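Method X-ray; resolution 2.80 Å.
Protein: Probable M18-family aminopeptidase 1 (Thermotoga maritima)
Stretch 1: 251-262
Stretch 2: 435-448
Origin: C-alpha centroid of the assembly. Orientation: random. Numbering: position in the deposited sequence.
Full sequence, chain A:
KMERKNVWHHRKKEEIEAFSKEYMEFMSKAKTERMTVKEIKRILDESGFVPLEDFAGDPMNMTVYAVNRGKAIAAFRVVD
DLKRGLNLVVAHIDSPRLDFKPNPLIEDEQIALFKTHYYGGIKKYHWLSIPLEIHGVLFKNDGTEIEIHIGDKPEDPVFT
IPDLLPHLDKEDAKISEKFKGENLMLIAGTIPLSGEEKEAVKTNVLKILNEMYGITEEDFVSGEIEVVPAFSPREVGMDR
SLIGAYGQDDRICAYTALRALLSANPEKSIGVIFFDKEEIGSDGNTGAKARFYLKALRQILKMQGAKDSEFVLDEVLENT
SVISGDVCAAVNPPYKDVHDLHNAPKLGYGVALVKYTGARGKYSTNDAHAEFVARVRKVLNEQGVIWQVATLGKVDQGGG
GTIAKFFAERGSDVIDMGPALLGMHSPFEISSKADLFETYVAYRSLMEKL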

# COMPACT_ATOMS: atom_id res chain seq x y z
N ARG A 251 7.30 42.18 17.00
CA ARG A 251 7.05 43.29 17.91
C ARG A 251 8.44 43.57 18.48
O ARG A 251 8.69 44.63 19.04
CB ARG A 251 6.06 42.92 19.02
CG ARG A 251 4.69 42.53 18.48
CD ARG A 251 3.55 42.87 19.42
NE ARG A 251 2.28 42.68 18.75
CZ ARG A 251 1.56 41.56 18.79
NH1 ARG A 251 1.99 40.53 19.49
NH2 ARG A 251 0.43 41.47 18.11
N ILE A 252 9.34 42.61 18.29
CA ILE A 252 10.71 42.75 18.75
C ILE A 252 11.40 43.69 17.79
O ILE A 252 12.33 44.41 18.16
CB ILE A 252 11.46 41.41 18.77
CG1 ILE A 252 12.77 41.57 19.56
CG2 ILE A 252 11.78 40.96 17.35
CD1 ILE A 252 13.46 40.26 19.87
N CYS A 253 10.96 43.69 16.54
CA CYS A 253 11.54 44.57 15.54
C CYS A 253 10.83 45.91 15.60
O CYS A 253 11.40 46.94 15.27
CB CYS A 253 11.41 43.97 14.16
SG CYS A 253 12.70 42.81 13.84
N ALA A 254 9.58 45.88 16.04
CA ALA A 254 8.79 47.09 16.16
C ALA A 254 9.35 47.92 17.30
O ALA A 254 9.48 49.14 17.19
CB ALA A 254 7.34 46.74 16.44
N TYR A 255 9.69 47.27 18.40
CA TYR A 255 10.22 47.97 19.56
C TYR A 255 11.61 48.53 19.32
O TYR A 255 11.89 49.68 19.65
CB TYR A 255 10.25 47.07 20.79
CG TYR A 255 10.60 47.82 22.04
CD1 TYR A 255 9.72 48.73 22.61
CD2 TYR A 255 11.84 47.63 22.66
CE1 TYR A 255 10.04 49.45 23.75
CE2 TYR A 255 12.18 48.35 23.82
CZ TYR A 255 11.28 49.26 24.36
OH TYR A 255 11.61 49.97 25.49
N THR A 256 12.50 47.70 18.76
CA THR A 256 13.86 48.14 18.49
C THR A 256 13.90 49.31 17.51
O THR A 256 14.72 50.21 17.66
CB THR A 256 14.74 46.99 17.93
OG1 THR A 256 14.03 46.30 16.88
CG2 THR A 256 15.11 46.01 19.03
N ALA A 257 13.01 49.30 16.53
CA ALA A 257 12.95 50.38 15.55
C ALA A 257 12.36 51.64 16.20
O ALA A 257 12.81 52.75 15.94
CB ALA A 257 12.11 49.97 14.36
N LEU A 258 11.36 51.45 17.05
CA LEU A 258 10.74 52.57 17.74
C LEU A 258 11.81 53.27 18.57
O LEU A 258 11.97 54.50 18.51
CB LEU A 258 9.63 52.08 18.67
CG LEU A 258 8.47 53.03 18.98
CD1 LEU A 258 7.92 52.67 20.34
CD2 LEU A 258 8.91 54.48 18.97
N ARG A 259 12.56 52.49 19.35
CA ARG A 259 13.61 53.05 20.19
C ARG A 259 14.71 53.70 19.37
O ARG A 259 15.30 54.69 19.80
CB ARG A 259 14.19 51.96 21.10
CG ARG A 259 13.23 51.49 22.19
CD ARG A 259 12.94 52.60 23.19
NE ARG A 259 14.15 52.98 23.89
CZ ARG A 259 14.76 52.21 24.79
NH1 ARG A 259 14.25 51.03 25.10
NH2 ARG A 259 15.89 52.61 25.35
N ALA A 260 14.99 53.16 18.19
CA ALA A 260 16.01 53.73 17.32
C ALA A 260 15.51 55.07 16.79
O ALA A 260 16.21 56.08 16.86
CB ALA A 260 16.31 52.79 16.17
N LEU A 261 14.28 55.07 16.28
CA LEU A 261 13.67 56.28 15.74
C LEU A 261 13.77 57.41 16.74
O LEU A 261 14.14 58.53 16.39
CB LEU A 261 12.19 56.05 15.42
CG LEU A 261 11.41 57.29 14.95
CD1 LEU A 261 11.95 57.70 13.59
CD2 LEU A 261 9.92 57.02 14.86
N LEU A 262 13.44 57.11 17.99
CA LEU A 262 13.45 58.10 19.06
C LEU A 262 14.82 58.63 19.49
O LEU A 262 14.91 59.77 19.96
CB LEU A 262 12.73 57.55 20.29
CG LEU A 262 11.27 57.13 20.10
CD1 LEU A 262 10.66 56.82 21.46
CD2 LEU A 262 10.49 58.25 19.43
N ASP A 435 21.03 40.13 21.12
CA ASP A 435 20.59 40.44 19.77
C ASP A 435 19.54 41.55 19.80
O ASP A 435 19.56 42.46 18.96
CB ASP A 435 20.02 39.20 19.07
CG ASP A 435 21.09 38.15 18.76
OD1 ASP A 435 22.26 38.53 18.52
OD2 ASP A 435 20.76 36.95 18.75
N LEU A 436 18.64 41.48 20.77
CA LEU A 436 17.60 42.49 20.91
C LEU A 436 18.26 43.87 20.87
O LEU A 436 17.87 44.74 20.08
CB LEU A 436 16.89 42.29 22.25
CG LEU A 436 15.60 43.03 22.63
CD1 LEU A 436 15.85 43.80 23.91
CD2 LEU A 436 15.14 43.95 21.51
N PHE A 437 19.28 44.05 21.70
CA PHE A 437 20.02 45.30 21.81
C PHE A 437 20.75 45.64 20.52
O PHE A 437 20.64 46.75 20.01
CB PHE A 437 21.03 45.21 22.94
CG PHE A 437 21.72 46.51 23.26
CD1 PHE A 437 21.03 47.56 23.85
CD2 PHE A 437 23.08 46.67 22.99
CE1 PHE A 437 21.66 48.76 24.16
CE2 PHE A 437 23.73 47.86 23.29
CZ PHE A 437 23.01 48.91 23.88
N GLU A 438 21.52 44.69 20.01
CA GLU A 438 22.29 44.94 18.81
C GLU A 438 21.42 45.32 17.62
O GLU A 438 21.87 46.03 16.72
CB GLU A 438 23.16 43.74 18.47
CG GLU A 438 24.27 44.08 17.50
CD GLU A 438 25.23 45.12 18.06
OE1 GLU A 438 26.14 45.55 17.32
OE2 GLU A 438 25.09 45.49 19.24
N THR A 439 20.19 44.83 17.60
CA THR A 439 19.28 45.15 16.51
C THR A 439 19.01 46.64 16.60
O THR A 439 19.10 47.37 15.60
CB THR A 439 17.96 44.38 16.63
OG1 THR A 439 18.21 42.99 16.36
CG2 THR A 439 16.93 44.92 15.64
N TYR A 440 18.70 47.09 17.81
CA TYR A 440 18.45 48.50 18.10
C TYR A 440 19.63 49.36 17.65
O TYR A 440 19.45 50.46 17.15
CB TYR A 440 18.25 48.68 19.61
CG TYR A 440 18.52 50.08 20.10
CD1 TYR A 440 17.64 51.13 19.79
CD2 TYR A 440 19.65 50.36 20.86
CE1 TYR A 440 17.90 52.42 20.23
CE2 TYR A 440 19.91 51.65 21.30
CZ TYR A 440 19.03 52.67 20.98
OH TYR A 440 19.31 53.95 21.41
N VAL A 441 20.83 48.85 17.85
CA VAL A 441 22.03 49.56 17.45
C VAL A 441 22.10 49.62 15.93
O VAL A 441 22.32 50.69 15.35
CB VAL A 441 23.29 48.87 17.98
CG1 VAL A 441 24.53 49.62 17.51
CG2 VAL A 441 23.24 48.81 19.49
N ALA A 442 21.90 48.48 15.28
CA ALA A 442 21.94 48.40 13.82
C ALA A 442 20.91 49.34 13.19
O ALA A 442 21.24 50.13 12.30
CB ALA A 442 21.68 46.97 13.37
N TYR A 443 19.67 49.27 13.66
CA TYR A 443 18.59 50.12 13.14
C TYR A 443 18.86 51.62 13.29
O TYR A 443 18.54 52.40 12.39
CB TYR A 443 17.28 49.79 13.84
CG TYR A 443 16.64 48.49 13.40
CD1 TYR A 443 15.50 48.01 14.05
CD2 TYR A 443 17.17 47.75 12.35
CE1 TYR A 443 14.90 46.81 13.65
CE2 TYR A 443 16.58 46.55 11.94
CZ TYR A 443 15.44 46.09 12.60
OH TYR A 443 14.84 44.91 12.22
N ARG A 444 19.43 52.01 14.42
CA ARG A 444 19.71 53.41 14.70
C ARG A 444 20.82 53.95 13.81
O ARG A 444 20.69 55.02 13.21
CB ARG A 444 20.11 53.59 16.16
CG ARG A 444 20.56 54.99 16.51
CD ARG A 444 20.93 55.12 17.97
NE ARG A 444 21.55 56.41 18.25
CZ ARG A 444 21.88 56.84 19.47
NH1 ARG A 444 21.65 56.08 20.53
NH2 ARG A 444 22.44 58.03 19.62
N SER A 445 21.92 53.21 13.74
CA SER A 445 23.05 53.62 12.94
C SER A 445 22.76 53.50 11.44
O SER A 445 23.49 54.05 10.62
CB SER A 445 24.29 52.82 13.32
OG SER A 445 24.03 51.44 13.30
N LEU A 446 21.71 52.77 11.08
CA LEU A 446 21.37 52.63 9.67
C LEU A 446 20.50 53.80 9.23
O LEU A 446 20.56 54.22 8.07
CB LEU A 446 20.64 51.31 9.41
CG LEU A 446 21.52 50.09 9.16
CD1 LEU A 446 20.64 48.87 9.03
CD2 LEU A 446 22.35 50.28 7.90
N MSE A 447 19.70 54.31 10.15
CA MSE A 447 18.84 55.45 9.85
C MSE A 447 19.73 56.69 9.78
O MSE A 447 19.49 57.60 8.98
CB MSE A 447 17.80 55.66 10.94
CG MSE A 447 16.91 54.47 11.18
SE MSE A 447 15.75 54.76 12.71
CE MSE A 447 14.04 54.65 11.83
N GLU A 448 20.76 56.69 10.62
CA GLU A 448 21.70 57.80 10.72
C GLU A 448 22.72 57.89 9.59
O GLU A 448 23.03 58.99 9.12
CB GLU A 448 22.47 57.73 12.04
CG GLU A 448 21.70 58.14 13.28
CD GLU A 448 22.50 57.94 14.57
OE1 GLU A 448 22.04 58.42 15.63
OE2 GLU A 448 23.58 57.31 14.52

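The two helices, 251-262 and 435-448, run in the same general sense, their axes crossing at -46° and approaching to 8.4 Å. The CA atoms come nearest at two pairs, T256 with Y440 (4.6 Å) and A260 with R444 (4.5 Å); the first-helix member of each pair is a small residue. No clear hydrogen bond joins the two helices, so the contact, which buries 595 Å² over both sides, rests mainly on packing.

T256 is the first of the knobs, lodged among L436, T439, Y440 and Y443. Its chi1 of 47° (p) places OG1 2.8 Å from I252 O, to which it donates a hydrogen bond within its own helix. The side chain points toward the partner, and its hydroxyl, which donates to I252 O, has apolar neighbours there: T256 OG1 lies 3.4 Å from T439 CG2 and 3.4 Å from Y443 CE1. The same rotamer sends T256 CG2 to within 3.2 Å of both L436 O and L436 CD2, tight distances that should be read with the 2.80 Å resolution in mind. T439 behaves similarly with a different rotamer; chi1 of -70° (m) brings its OG1 3.0 Å from D435 O as a hydrogen-bond donor and leaves CG2 facing T256.

L436 leaves its backbone sideways, but its end comes nearer to the first helix, where CD2 also meets I252 CG1 at 3.9 Å. Its chi1 is t, whereas chi2, at -122°, lies between the usual wells. I252 is t at both torsions, an extended form whose end likewise approaches the partner.

A260, the second knob, sits among Y440, Y443, R444 and M447. A methyl group suffices here because the backbones are so close: A260 CB is 3.7 Å from R444 N and 3.9 Å from Y443 CB. The selenomethionine M447 extends through m and t torsions to set SE 4.0 Å from A260 CB, and its CE reaches L261 CD1 at 4.1 Å.

The two tyrosines of the second helix adopt different rotamers. Y443, with chi1 -75° (m), points toward the first helix and is itself a knob among C253, T256, A257 and A260. A257 N and C253 O lie at its ring edge, and Y443 CD1 is 3.9 Å from A257 CB. Y443 OH comes 3.4 Å from C253 SG, a separation that does not settle whether they bond. Y440, with chi1 157° (t), starts sideways, yet its ring reaches across and presents an edge to backbone atoms: Y440 CD1 is 3.7 Å from T256 O, and Y440 CE1 is 3.5 Å from R259 O.

R259 folds through three m torsions, and its NH1 donates to Y255 OH at 2.9 Å. R259 CZ is 5.9 Å from the Y440 ring centroid and 22° off the normal, a long cation-pi geometry offering at most weak attraction. R444, by contrast, is t throughout; its end leads away, with NH1 donating to Y440 OH at 3.3 Å and NE forming a salt bridge with E448 OE1 at 3.3 Å.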